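Local coordinates for amidohydrolase 3 domain-containing protein (Pyrococcus furiosus, PDB 3ICJ) that binds two zinc ions, probably to hydrolyse carbon-nitrogen bonds other than peptide bonds, as a member of the amidohydrolase family, at residues 117-122 / 145-150; 123-128 / 154-159; 140-145 / 165-170; 173-178 / 196-201. All coordinates share one frame; numbering follows the deposited sequence.

Overall arrangement
Loop 117-121 and helix 122-130 come first: residues 117-122 meet the end of helix 144-147 (interaction 1), and 123-128 meet helix 153-156 and the turn continuing it (interaction 2). Strand 137-142 follows helix 122-130, and its end, 140-145, pairs with 165-170 (interaction 3). The loops closed by interactions 1, 2 and 3 cross rather than nest; interactions 1 and 3 share Asp-145. Interaction 4 follows in series, closing the loop from strand 172-175 through helix 177-183 and strand 191-192 to strand 197-199. Leu-165 N bonds to Val-174 O, so interactions 3 and 4 share one mixed sheet; interactions 1 and 2 pack helix 122-130 and its leading loop against two short helices beside that sheet.

Interaction 1. Residues 117-122 / 145-150; sequences RGVKSM and DELGRW
A helix C-terminus packed against the loop that leads into helix 122-130 forms this contact, with Leu-147 lying over Ser-121 and Met-122. Leu-147 CD2 rests 3.6 Å from Ser-121 O and also meets Val-119 CG1 at 4.1 Å, the two side chains crossing obliquely. Met-122 starts with CG anti to the backbone N (chi1 -154°) and then bends at chi2 and chi3, which carries CE to within 4.0 Å of Leu-147 CD2. The same methyl lies over one face of the Arg-149 guanidinium, toward its rim; Arg-149 NH2 forms a salt bridge with Asp-155. At the other end the backbones close in: Lys-120 CA makes a C-H...O contact of 3.4 Å with Glu-146 O. Glu-146 OE1 is buried near Gly-118 without a polar partner. Val-119 and Leu-147 both reach Leu-125 of helix 122-130, and Leu-147 also touches Trp-142, so the contact lies between that helix and strand 137-142 of the mixed sheet.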
loop_
_atom_site.group_PDB
_atom_site.type_symbol
_atom_site.label_atom_id
_atom_site.label_comp_id
_atom_site.label_asym_id
_atom_site.label_seq_id
_atom_site.Cartn_x
_atom_site.Cartn_y
_atom_site.Cartn_z
ATOM N N ARG A 117 -1.989 -10.173 -21.214
ATOM C CA ARG A 117 -3.081 -11.096 -20.885
ATOM C C ARG A 117 -3.957 -11.362 -22.111
ATOM O O ARG A 117 -4.359 -10.427 -22.806
ATOM C CB ARG A 117 -3.930 -10.551 -19.728
ATOM C CG ARG A 117 -3.233 -10.581 -18.371
ATOM C CD ARG A 117 -4.053 -9.877 -17.309
ATOM N NE ARG A 117 -4.039 -8.423 -17.470
ATOM C CZ ARG A 117 -4.884 -7.590 -16.867
ATOM N NH1 ARG A 117 -5.826 -8.059 -16.056
ATOM N NH2 ARG A 117 -4.792 -6.280 -17.078
ATOM N N GLY A 118 -4.229 -12.639 -22.377
ATOM C CA GLY A 118 -5.082 -13.039 -23.497
ATOM C C GLY A 118 -4.429 -13.023 -24.872
ATOM O O GLY A 118 -5.130 -13.081 -25.886
ATOM N N VAL A 119 -3.096 -12.947 -24.915
ATOM C CA VAL A 119 -2.334 -12.990 -26.176
ATOM C C VAL A 119 -2.352 -14.406 -26.771
ATOM O O VAL A 119 -1.987 -15.375 -26.096
ATOM C CB VAL A 119 -0.868 -12.505 -25.987
ATOM C CG1 VAL A 119 -0.059 -12.757 -27.219
ATOM C CG2 VAL A 119 -0.829 -11.035 -25.678
ATOM N N LYS A 120 -2.761 -14.512 -28.034
ATOM C CA LYS A 120 -3.052 -15.810 -28.650
ATOM C C LYS A 120 -1.896 -16.469 -29.412
ATOM O O LYS A 120 -1.933 -17.677 -29.668
ATOM C CB LYS A 120 -4.290 -15.707 -29.548
ATOM C CG LYS A 120 -5.569 -15.270 -28.826
ATOM C CD LYS A 120 -5.970 -16.253 -27.734
ATOM C CE LYS A 120 -7.213 -15.783 -27.008
ATOM N NZ LYS A 120 -7.271 -16.449 -25.679
ATOM N N SER A 121 -0.882 -15.688 -29.784
ATOM C CA SER A 121 0.256 -16.231 -30.535
ATOM C C SER A 121 1.554 -15.515 -30.184
ATOM O O SER A 121 1.530 -14.380 -29.707
ATOM C CB SER A 121 0.000 -16.172 -32.056
ATOM O OG SER A 121 0.148 -14.857 -32.578
ATOM N N MET A 122 2.683 -16.181 -30.433
ATOM C CA MET A 122 4.007 -15.585 -30.203
ATOM C C MET A 122 4.251 -14.328 -31.056
ATOM O O MET A 122 4.971 -13.423 -30.633
ATOM C CB MET A 122 5.128 -16.620 -30.411
ATOM C CG MET A 122 6.432 -16.323 -29.623
ATOM S SD MET A 122 6.241 -16.330 -27.828
ATOM C CE MET A 122 5.477 -17.938 -27.583
ATOM N N ASP A 145 -0.385 -21.829 -22.610
ATOM C CA ASP A 145 -1.577 -22.502 -23.143
ATOM C C ASP A 145 -2.308 -21.624 -24.147
ATOM O O ASP A 145 -2.750 -22.111 -25.189
ATOM C CB ASP A 145 -2.532 -22.899 -22.016
ATOM C CG ASP A 145 -1.894 -23.847 -21.018
ATOM O OD1 ASP A 145 -1.078 -24.701 -21.431
ATOM O OD2 ASP A 145 -2.216 -23.739 -19.816
ATOM N N GLU A 146 -2.423 -20.334 -23.825
ATOM C CA GLU A 146 -3.020 -19.338 -24.720
ATOM C C GLU A 146 -2.128 -19.056 -25.940
ATOM O O GLU A 146 -2.625 -18.789 -27.034
ATOM C CB GLU A 146 -3.313 -18.040 -23.956
ATOM C CG GLU A 146 -4.329 -18.182 -22.817
ATOM C CD GLU A 146 -4.430 -16.935 -21.930
ATOM O OE1 GLU A 146 -3.460 -16.151 -21.849
ATOM O OE2 GLU A 146 -5.490 -16.743 -21.297
ATOM N N LEU A 147 -0.816 -19.138 -25.739
ATOM C CA LEU A 147 0.188 -18.921 -26.788
ATOM C C LEU A 147 0.350 -20.102 -27.751
ATOM O O LEU A 147 0.672 -19.906 -28.925
ATOM C CB LEU A 147 1.550 -18.618 -26.153
ATOM C CG LEU A 147 1.773 -17.249 -25.523
ATOM C CD1 LEU A 147 2.932 -17.313 -24.550
ATOM C CD2 LEU A 147 2.018 -16.202 -26.599
ATOM N N GLY A 148 0.160 -21.321 -27.244
ATOM C CA GLY A 148 0.360 -22.544 -28.032
ATOM C C GLY A 148 1.666 -23.248 -27.697
ATOM O O GLY A 148 1.821 -24.442 -27.962
ATOM N N ARG A 149 2.603 -22.498 -27.117
ATOM C CA ARG A 149 3.886 -23.014 -26.628
ATOM C C ARG A 149 4.491 -22.017 -25.641
ATOM O O ARG A 149 3.939 -20.932 -25.430
ATOM C CB ARG A 149 4.868 -23.319 -27.786
ATOM C CG ARG A 149 5.229 -22.142 -28.693
ATOM C CD ARG A 149 6.285 -22.549 -29.722
ATOM N NE ARG A 149 6.666 -21.454 -30.624
ATOM C CZ ARG A 149 7.612 -20.552 -30.364
ATOM N NH1 ARG A 149 8.279 -20.570 -29.211
ATOM N NH2 ARG A 149 7.876 -19.600 -31.248
ATOM N N TRP A 150 5.613 -22.387 -25.034
ATOM C CA TRP A 150 6.318 -21.497 -24.116
ATOM C C TRP A 150 7.085 -20.425 -24.887
ATOM O O TRP A 150 7.699 -20.729 -25.916
ATOM C CB TRP A 150 7.316 -22.278 -23.269
ATOM C CG TRP A 150 6.733 -23.098 -22.174
ATOM C CD1 TRP A 150 6.209 -24.361 -22.280
ATOM C CD2 TRP A 150 6.649 -22.743 -20.787
ATOM N NE1 TRP A 150 5.783 -24.798 -21.049
ATOM C CE2 TRP A 150 6.039 -23.827 -20.115
ATOM C CE3 TRP A 150 7.011 -21.601 -20.047
ATOM C CZ2 TRP A 150 5.785 -23.810 -18.733
ATOM C CZ3 TRP A 150 6.757 -21.586 -18.662
ATOM C CH2 TRP A 150 6.151 -22.684 -18.027
#

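Interaction 2. Residues 123-128 / 154-159; sequences EELVER and EDLDVI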
loop_
_atom_site.group_PDB
_atom_site.type_symbol
_atom_site.label_atom_id
_atom_site.label_comp_id
_atom_site.label_asym_id
_atom_site.label_seq_id
_atom_site.Cartn_x
_atom_site.Cartn_y
_atom_site.Cartn_z
ATOM N N GLU A 123 3.619 -14.279 -32.231
ATOM C CA GLU A 123 3.651 -13.132 -33.144
ATOM C C GLU A 123 3.028 -11.899 -32.494
ATOM O O GLU A 123 3.623 -10.819 -32.549
ATOM C CB GLU A 123 2.920 -13.451 -34.464
ATOM C CG GLU A 123 3.634 -14.452 -35.407
ATOM C CD GLU A 123 3.729 -15.889 -34.847
ATOM O OE1 GLU A 123 2.775 -16.362 -34.181
ATOM O OE2 GLU A 123 4.774 -16.541 -35.065
ATOM N N GLU A 124 1.841 -12.034 -31.933
ATOM C CA GLU A 124 1.217 -10.977 -31.216
ATOM C C GLU A 124 1.913 -10.559 -29.899
ATOM O O GLU A 124 1.949 -9.397 -29.534
ATOM C CB GLU A 124 -0.244 -11.315 -30.963
ATOM C CG GLU A 124 -0.833 -10.595 -29.795
ATOM C CD GLU A 124 -2.259 -10.209 -30.024
ATOM O OE1 GLU A 124 -2.518 -9.012 -30.254
ATOM O OE2 GLU A 124 -3.120 -11.105 -29.962
ATOM N N LEU A 125 2.454 -11.549 -29.206
ATOM C CA LEU A 125 3.222 -11.274 -27.994
ATOM C C LEU A 125 4.426 -10.413 -28.328
ATOM O O LEU A 125 4.685 -9.429 -27.637
ATOM C CB LEU A 125 3.667 -12.562 -27.279
ATOM C CG LEU A 125 4.433 -12.407 -25.949
ATOM C CD1 LEU A 125 3.972 -13.417 -24.911
ATOM C CD2 LEU A 125 5.945 -12.507 -26.144
ATOM N N VAL A 126 5.153 -10.793 -29.375
ATOM C CA VAL A 126 6.319 -10.034 -29.842
ATOM C C VAL A 126 5.948 -8.590 -30.264
ATOM O O VAL A 126 6.665 -7.643 -29.905
ATOM C CB VAL A 126 7.114 -10.819 -30.948
ATOM C CG1 VAL A 126 8.038 -9.912 -31.766
ATOM C CG2 VAL A 126 7.915 -11.951 -30.318
ATOM N N GLU A 127 4.821 -8.433 -30.971
ATOM C CA GLU A 127 4.281 -7.104 -31.344
ATOM C C GLU A 127 3.937 -6.214 -30.154
ATOM O O GLU A 127 4.212 -5.008 -30.177
ATOM C CB GLU A 127 3.034 -7.221 -32.245
ATOM C CG GLU A 127 3.241 -6.780 -33.688
ATOM C CD GLU A 127 3.783 -7.888 -34.579
ATOM O OE1 GLU A 127 4.935 -8.335 -34.361
ATOM O OE2 GLU A 127 3.056 -8.302 -35.513
ATOM N N ARG A 128 3.324 -6.805 -29.129
ATOM C CA ARG A 128 2.909 -6.051 -27.945
ATOM C C ARG A 128 4.116 -5.603 -27.125
ATOM O O ARG A 128 4.133 -4.481 -26.622
ATOM C CB ARG A 128 1.933 -6.862 -27.090
ATOM C CG ARG A 128 0.580 -7.095 -27.745
ATOM C CD ARG A 128 -0.521 -6.228 -27.163
ATOM N NE ARG A 128 -1.126 -6.858 -25.990
ATOM C CZ ARG A 128 -2.128 -7.736 -26.032
ATOM N NH1 ARG A 128 -2.595 -8.243 -24.900
ATOM N NH2 ARG A 128 -2.664 -8.110 -27.193
ATOM N N GLU A 154 15.062 -17.010 -27.308
ATOM C CA GLU A 154 15.227 -16.918 -28.757
ATOM C C GLU A 154 14.094 -16.142 -29.470
ATOM O O GLU A 154 14.364 -15.355 -30.384
ATOM C CB GLU A 154 15.424 -18.323 -29.353
ATOM C CG GLU A 154 15.203 -18.415 -30.854
ATOM C CD GLU A 154 16.031 -19.489 -31.509
ATOM O OE1 GLU A 154 16.619 -20.327 -30.780
ATOM O OE2 GLU A 154 16.093 -19.487 -32.757
ATOM N N ASP A 155 12.846 -16.341 -29.041
ATOM C CA ASP A 155 11.702 -15.569 -29.578
ATOM C C ASP A 155 11.848 -14.072 -29.294
ATOM O O ASP A 155 11.502 -13.232 -30.126
ATOM C CB ASP A 155 10.380 -16.058 -28.971
ATOM C CG ASP A 155 10.114 -17.529 -29.251
ATOM O OD1 ASP A 155 10.056 -17.908 -30.434
ATOM O OD2 ASP A 155 9.956 -18.312 -28.288
ATOM N N LEU A 156 12.373 -13.751 -28.113
ATOM C CA LEU A 156 12.455 -12.365 -27.662
ATOM C C LEU A 156 13.767 -11.686 -28.051
ATOM O O LEU A 156 13.922 -10.471 -27.868
ATOM C CB LEU A 156 12.240 -12.284 -26.149
ATOM C CG LEU A 156 11.004 -12.985 -25.581
ATOM C CD1 LEU A 156 11.094 -13.018 -24.075
ATOM C CD2 LEU A 156 9.727 -12.291 -26.031
ATOM N N ASP A 157 14.707 -12.465 -28.592
ATOM C CA ASP A 157 15.972 -11.908 -29.079
ATOM C C ASP A 157 15.822 -11.070 -30.348
ATOM O O ASP A 157 16.782 -10.418 -30.761
ATOM C CB ASP A 157 17.026 -13.004 -29.285
ATOM C CG ASP A 157 17.818 -13.305 -28.023
ATOM O OD1 ASP A 157 17.673 -12.572 -27.023
ATOM O OD2 ASP A 157 18.590 -14.287 -28.040
ATOM N N VAL A 158 14.635 -11.080 -30.962
ATOM C CA VAL A 158 14.348 -10.184 -32.099
ATOM C C VAL A 158 14.194 -8.705 -31.667
ATOM O O VAL A 158 14.354 -7.796 -32.480
ATOM C CB VAL A 158 13.131 -10.656 -32.982
ATOM C CG1 VAL A 158 13.361 -12.062 -33.554
ATOM C CG2 VAL A 158 11.818 -10.569 -32.217
ATOM N N ILE A 159 13.902 -8.486 -30.386
ATOM C CA ILE A 159 13.776 -7.147 -29.781
ATOM C C ILE A 159 15.148 -6.676 -29.276
ATOM O O ILE A 159 15.789 -7.369 -28.482
ATOM C CB ILE A 159 12.751 -7.185 -28.616
ATOM C CG1 ILE A 159 11.386 -7.637 -29.145
ATOM C CG2 ILE A 159 12.655 -5.828 -27.906
ATOM C CD1 ILE A 159 10.592 -8.439 -28.166
#
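Leu-125 and Val-126 of helix 122-130 pack on the short helix 153-156 and the type I turn, Leu-156 to Ile-159, that runs on from its last residue. This is plain helix-to-turn packing on the flank of the mixed sheet, held by side-chain methyls with no polar bond between the two segments. The close part is made by the leucine pair and the two branches of Val-126. Leu-125 CD2 meets Leu-156 CD2 methyl to methyl at 3.8 Å, the two leucines crossing at a slant. Both also touch Leu-165 of strand 163-167, so the pair is buried. Val-126, the residue most covered by the other segment, sends CG2 to the backbone of the short helix, 3.8 Å from Asp-155 O. Ile-159 approaches more loosely, its CD1 4.4 Å from Val-126 O, and its side chain reaches on to Ile-137 of strand 137-142 and to Val-129 and Lys-130, further along helix 122-130. The solvent side is marked by the exposed Val-158. There Val-126 CG1, opposite its backbone N (chi1 162°), meets Val-158 CG2 at 3.9 Å, the two valines nearly at right angles.

Interaction 3. Residues 140-145 / 165-170; sequences FGWDQD and LYRRCF
Arg-167 runs across Trp-142 where parallel strands 137-142 and 163-167 pair and then splay apart. Its CB sits 3.9 Å from Trp-142 CZ2. CG, swung opposite the backbone N (chi1 -161°), makes a CH-pi contact over the six-membered ring, 3.8 Å from the centroid. CD passes CZ3, and NE donates a nearly straight bond of 2.9 Å to a lone pair of Gln-144 OE1. NH2 forms a salt bridge with Asp-143 OD1, 3.3 Å away but well out of the guanidinium plane; NH1 reaches Cys-169 SG weakly. Asp-143 OD2 bridges Arg-168 NH1 at 3.2 Å, while OD1 also caps Asp-145 N. Trp-142 NE1 points along its ring plane to Leu-165 O at 2.9 Å, above the carbonyl plane, and Arg-168 N bonds to Trp-142 O. A leucine in place of Trp-142 would probably leave Leu-165 O without this donor and Arg-167 CG without its aromatic floor. Trp-142 and Leu-165 both pack on Leu-125 of helix 122-130 and on Val-174 of strand 172-175.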
loop_
_atom_site.group_PDB
_atom_site.type_symbol
_atom_site.label_atom_id
_atom_site.label_comp_id
_atom_site.label_asym_id
_atom_site.label_seq_id
_atom_site.Cartn_x
_atom_site.Cartn_y
_atom_site.Cartn_z
ATOM N N PHE A 140 3.819 -8.567 -18.296
ATOM C CA PHE A 140 3.193 -9.556 -17.420
ATOM C C PHE A 140 1.989 -10.222 -18.082
ATOM O O PHE A 140 1.414 -9.684 -19.035
ATOM C CB PHE A 140 2.734 -8.897 -16.104
ATOM C CG PHE A 140 1.493 -8.045 -16.250
ATOM C CD1 PHE A 140 0.229 -8.568 -15.960
ATOM C CD2 PHE A 140 1.583 -6.720 -16.684
ATOM C CE1 PHE A 140 -0.923 -7.794 -16.115
ATOM C CE2 PHE A 140 0.430 -5.933 -16.834
ATOM C CZ PHE A 140 -0.819 -6.472 -16.546
ATOM N N GLY A 141 1.590 -11.370 -17.543
ATOM C CA GLY A 141 0.294 -11.948 -17.854
ATOM C C GLY A 141 0.189 -12.917 -19.015
ATOM O O GLY A 141 -0.920 -13.290 -19.390
ATOM N N TRP A 142 1.318 -13.329 -19.596
ATOM C CA TRP A 142 1.282 -14.363 -20.638
ATOM C C TRP A 142 1.014 -15.763 -20.068
ATOM O O TRP A 142 1.208 -16.019 -18.878
ATOM C CB TRP A 142 2.551 -14.355 -21.502
ATOM C CG TRP A 142 3.846 -14.617 -20.763
ATOM C CD1 TRP A 142 4.732 -13.673 -20.311
ATOM C CD2 TRP A 142 4.413 -15.898 -20.411
ATOM N NE1 TRP A 142 5.806 -14.278 -19.700
ATOM C CE2 TRP A 142 5.640 -15.641 -19.746
ATOM C CE3 TRP A 142 4.008 -17.232 -20.594
ATOM C CZ2 TRP A 142 6.467 -16.675 -19.259
ATOM C CZ3 TRP A 142 4.828 -18.259 -20.098
ATOM C CH2 TRP A 142 6.046 -17.972 -19.447
ATOM N N ASP A 143 0.595 -16.665 -20.944
ATOM C CA ASP A 143 0.255 -18.033 -20.579
ATOM C C ASP A 143 0.587 -18.882 -21.798
ATOM O O ASP A 143 0.126 -18.587 -22.906
ATOM C CB ASP A 143 -1.242 -18.109 -20.235
ATOM C CG ASP A 143 -1.673 -19.455 -19.637
ATOM O OD1 ASP A 143 -1.016 -20.495 -19.858
ATOM O OD2 ASP A 143 -2.716 -19.465 -18.946
ATOM N N GLN A 144 1.387 -19.930 -21.590
ATOM C CA GLN A 144 1.840 -20.805 -22.686
ATOM C C GLN A 144 0.715 -21.629 -23.336
ATOM O O GLN A 144 0.855 -22.062 -24.477
ATOM C CB GLN A 144 2.991 -21.718 -22.237
ATOM C CG GLN A 144 2.592 -22.875 -21.315
ATOM C CD GLN A 144 2.537 -22.494 -19.839
ATOM O OE1 GLN A 144 2.754 -21.336 -19.450
ATOM N NE2 GLN A 144 2.254 -23.480 -19.007
ATOM N N ASP A 145 -0.385 -21.829 -22.610
ATOM C CA ASP A 145 -1.577 -22.502 -23.143
ATOM C C ASP A 145 -2.308 -21.624 -24.147
ATOM O O ASP A 145 -2.750 -22.111 -25.189
ATOM C CB ASP A 145 -2.532 -22.899 -22.016
ATOM C CG ASP A 145 -1.894 -23.847 -21.018
ATOM O OD1 ASP A 145 -1.078 -24.701 -21.431
ATOM O OD2 ASP A 145 -2.216 -23.739 -19.816
ATOM N N LEU A 165 9.576 -10.573 -18.836
ATOM C CA LEU A 165 8.125 -10.785 -18.921
ATOM C C LEU A 165 7.598 -11.841 -17.950
ATOM O O LEU A 165 7.901 -13.019 -18.094
ATOM C CB LEU A 165 7.727 -11.183 -20.347
ATOM C CG LEU A 165 8.215 -10.324 -21.517
ATOM C CD1 LEU A 165 7.935 -11.028 -22.838
ATOM C CD2 LEU A 165 7.585 -8.949 -21.510
ATOM N N TYR A 166 6.813 -11.406 -16.970
ATOM C CA TYR A 166 6.193 -12.324 -16.022
ATOM C C TYR A 166 5.185 -13.235 -16.714
ATOM O O TYR A 166 4.535 -12.837 -17.681
ATOM C CB TYR A 166 5.510 -11.546 -14.894
ATOM C CG TYR A 166 6.474 -10.904 -13.922
ATOM C CD1 TYR A 166 7.005 -11.626 -12.861
ATOM C CD2 TYR A 166 6.854 -9.577 -14.066
ATOM C CE1 TYR A 166 7.886 -11.044 -11.970
ATOM C CE2 TYR A 166 7.735 -8.985 -13.180
ATOM C CZ TYR A 166 8.248 -9.723 -12.134
ATOM O OH TYR A 166 9.125 -9.139 -11.250
ATOM N N ARG A 167 5.061 -14.459 -16.213
ATOM C CA ARG A 167 3.877 -15.273 -16.464
ATOM C C ARG A 167 2.686 -14.779 -15.650
ATOM O O ARG A 167 2.841 -13.975 -14.730
ATOM C CB ARG A 167 4.159 -16.742 -16.142
ATOM C CG ARG A 167 3.186 -17.716 -16.787
ATOM C CD ARG A 167 3.460 -19.144 -16.345
ATOM N NE ARG A 167 2.472 -20.080 -16.875
ATOM C CZ ARG A 167 1.259 -20.255 -16.362
ATOM N NH1 ARG A 167 0.878 -19.557 -15.301
ATOM N NH2 ARG A 167 0.425 -21.129 -16.910
ATOM N N ARG A 168 1.498 -15.263 -15.995
ATOM C CA ARG A 168 0.282 -14.893 -15.280
ATOM C C ARG A 168 0.487 -14.966 -13.771
ATOM O O ARG A 168 0.189 -14.016 -13.047
ATOM C CB ARG A 168 -0.881 -15.796 -15.697
ATOM C CG ARG A 168 -1.834 -15.158 -16.695
ATOM C CD ARG A 168 -2.935 -16.123 -17.101
ATOM N NE ARG A 168 -3.743 -16.543 -15.958
ATOM C CZ ARG A 168 -3.653 -17.735 -15.379
ATOM N NH1 ARG A 168 -2.790 -18.632 -15.834
ATOM N NH2 ARG A 168 -4.427 -18.031 -14.344
ATOM N N CYS A 169 0.997 -16.100 -13.301
ATOM C CA CYS A 169 1.048 -16.385 -11.872
ATOM C C CYS A 169 1.989 -15.424 -11.153
ATOM O O CYS A 169 1.907 -15.254 -9.937
ATOM C CB CYS A 169 1.485 -17.830 -11.629
ATOM S SG CYS A 169 2.895 -18.363 -12.628
ATOM N N PHE A 170 2.882 -14.798 -11.913
ATOM C CA PHE A 170 4.053 -14.100 -11.325
ATOM C C PHE A 170 5.044 -15.036 -10.610
ATOM O O PHE A 170 5.938 -14.570 -9.902
ATOM C CB PHE A 170 3.669 -12.911 -10.405
ATOM C CG PHE A 170 2.965 -11.779 -11.114
ATOM C CD1 PHE A 170 3.693 -10.733 -11.680
ATOM C CD2 PHE A 170 1.572 -11.746 -11.192
ATOM C CE1 PHE A 170 3.044 -9.676 -12.335
ATOM C CE2 PHE A 170 0.912 -10.696 -11.845
ATOM C CZ PHE A 170 1.653 -9.658 -12.416
#

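Interaction 4. Residues 173-178 / 196-201; sequences AVMNSK and GIVRER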
loop_
_atom_site.group_PDB
_atom_site.type_symbol
_atom_site.label_atom_id
_atom_site.label_comp_id
_atom_site.label_asym_id
_atom_site.label_seq_id
_atom_site.Cartn_x
_atom_site.Cartn_y
_atom_site.Cartn_z
ATOM N N ALA A 173 9.122 -16.156 -14.999
ATOM C CA ALA A 173 9.334 -15.087 -15.971
ATOM C C ALA A 173 10.204 -15.554 -17.136
ATOM O O ALA A 173 11.001 -16.467 -16.974
ATOM C CB ALA A 173 9.957 -13.872 -15.301
ATOM N N VAL A 174 10.021 -14.946 -18.304
ATOM C CA VAL A 174 10.909 -15.174 -19.449
ATOM C C VAL A 174 11.643 -13.875 -19.779
ATOM O O VAL A 174 11.086 -12.778 -19.627
ATOM C CB VAL A 174 10.159 -15.787 -20.693
ATOM C CG1 VAL A 174 9.172 -14.785 -21.319
ATOM C CG2 VAL A 174 11.149 -16.331 -21.751
ATOM N N MET A 175 12.901 -14.003 -20.208
ATOM C CA MET A 175 13.713 -12.843 -20.579
ATOM C C MET A 175 14.506 -13.101 -21.871
ATOM O O MET A 175 14.680 -14.257 -22.278
ATOM C CB MET A 175 14.620 -12.402 -19.399
ATOM C CG MET A 175 15.724 -13.397 -18.995
ATOM S SD MET A 175 16.527 -12.999 -17.408
ATOM C CE MET A 175 15.367 -13.720 -16.282
ATOM N N ASN A 176 14.962 -12.040 -22.536
ATOM C CA ASN A 176 15.866 -12.245 -23.676
ATOM C C ASN A 176 17.338 -12.231 -23.233
ATOM O O ASN A 176 17.617 -12.117 -22.026
ATOM C CB ASN A 176 15.572 -11.285 -24.839
ATOM C CG ASN A 176 15.859 -9.845 -24.507
ATOM O OD1 ASN A 176 16.330 -9.515 -23.409
ATOM N ND2 ASN A 176 15.576 -8.964 -25.461
ATOM N N SER A 177 18.254 -12.366 -24.197
ATOM C CA SER A 177 19.696 -12.449 -23.923
ATOM C C SER A 177 20.291 -11.202 -23.284
ATOM O O SER A 177 21.104 -11.316 -22.359
ATOM C CB SER A 177 20.480 -12.807 -25.192
ATOM O OG SER A 177 20.088 -14.086 -25.661
ATOM N N LYS A 178 19.869 -10.031 -23.765
ATOM C CA LYS A 178 20.303 -8.736 -23.218
ATOM C C LYS A 178 20.004 -8.631 -21.724
ATOM O O LYS A 178 20.863 -8.227 -20.936
ATOM C CB LYS A 178 19.636 -7.575 -23.964
ATOM C CG LYS A 178 20.337 -7.192 -25.253
ATOM C CD LYS A 178 19.846 -5.859 -25.757
ATOM C CE LYS A 178 20.876 -5.197 -26.667
ATOM N NZ LYS A 178 20.908 -5.820 -28.013
ATOM N N GLY A 196 15.875 -18.774 -21.109
ATOM C CA GLY A 196 15.718 -17.494 -20.420
ATOM C C GLY A 196 14.565 -17.514 -19.427
ATOM O O GLY A 196 13.964 -16.476 -19.148
ATOM N N ILE A 197 14.251 -18.698 -18.904
ATOM C CA ILE A 197 13.127 -18.859 -17.989
ATOM C C ILE A 197 13.617 -18.972 -16.531
ATOM O O ILE A 197 14.526 -19.747 -16.235
ATOM C CB ILE A 197 12.215 -20.055 -18.436
ATOM C CG1 ILE A 197 11.379 -19.637 -19.655
ATOM C CG2 ILE A 197 11.345 -20.583 -17.275
ATOM C CD1 ILE A 197 10.715 -20.773 -20.406
ATOM N N VAL A 198 13.000 -18.216 -15.633
ATOM C CA VAL A 198 13.307 -18.304 -14.211
ATOM C C VAL A 198 12.109 -18.662 -13.339
ATOM O O VAL A 198 10.991 -18.281 -13.622
ATOM C CB VAL A 198 13.940 -17.016 -13.667
ATOM C CG1 VAL A 198 15.345 -16.850 -14.182
ATOM C CG2 VAL A 198 13.089 -15.827 -14.005
ATOM N N ARG A 199 12.376 -19.399 -12.273
ATOM C CA ARG A 199 11.347 -19.874 -11.368
ATOM C C ARG A 199 11.752 -19.573 -9.937
ATOM O O ARG A 199 12.909 -19.342 -9.665
ATOM C CB ARG A 199 11.161 -21.383 -11.520
ATOM C CG ARG A 199 10.648 -21.807 -12.863
ATOM C CD ARG A 199 10.678 -23.307 -13.032
ATOM N NE ARG A 199 12.032 -23.825 -13.086
ATOM C CZ ARG A 199 12.723 -24.003 -14.203
ATOM N NH1 ARG A 199 12.191 -23.704 -15.373
ATOM N NH2 ARG A 199 13.949 -24.477 -14.140
ATOM N N GLU A 200 10.782 -19.601 -9.030
ATOM C CA GLU A 200 11.051 -19.663 -7.604
ATOM C C GLU A 200 12.163 -18.729 -7.164
ATOM O O GLU A 200 12.038 -17.529 -7.284
ATOM C CB GLU A 200 11.332 -21.095 -7.160
ATOM C CG GLU A 200 10.155 -22.010 -7.317
ATOM C CD GLU A 200 10.421 -23.418 -6.818
ATOM O OE1 GLU A 200 11.442 -23.640 -6.147
ATOM O OE2 GLU A 200 9.598 -24.306 -7.096
ATOM N N ARG A 201 13.249 -19.300 -6.652
ATOM C CA ARG A 201 14.312 -18.512 -6.041
ATOM C C ARG A 201 14.927 -17.542 -7.045
ATOM O O ARG A 201 15.157 -16.373 -6.733
ATOM C CB ARG A 201 15.395 -19.428 -5.466
ATOM C CG ARG A 201 15.185 -19.797 -4.006
ATOM C CD ARG A 201 13.710 -19.783 -3.641
ATOM N NE ARG A 201 13.454 -19.004 -2.433
ATOM C CZ ARG A 201 12.254 -18.562 -2.069
ATOM N NH1 ARG A 201 11.193 -18.821 -2.822
ATOM N NH2 ARG A 201 12.115 -17.859 -0.953
#
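Strands 172-175 and 197-199 pair antiparallel here, in a buried part of the mixed sheet. Ala-173 and Val-198 are the hydrogen-bonded pair, with Val-198 N to Ala-173 O at 3.0 Å; Val-174 and Ile-197 form the non-hydrogen-bonded pair. Met-175 N adds a bond of 2.9 Å to Gly-196 O. Gly-196 and Ile-197, both opposite Asp-192, form a G1 beta bulge, and a CB on Gly-196 would strike Met-175 O. Val-174 turns CG2 opposite its backbone N, against Ile-197 CG1 at 3.9 Å, the two crossing at a slant. On the other face, with Ala-173 and Val-198, Met-175 places CG between its backbone N and carbonyl carbon (chi1 66°) and bends at chi3 (83°). That bend lays CE against both methyls of Val-198, 3.8 Å from CG1, the two side chains about perpendicular. Val-198 CG2 also meets Ala-173 CB at 3.9 Å. Ala-173, Met-175 and Val-198 face helix 200-214, with Met-175 also touching helix 177-183, whereas Val-174 packs on Leu-165 of strand 163-167 and Ile-197 on Trp-150.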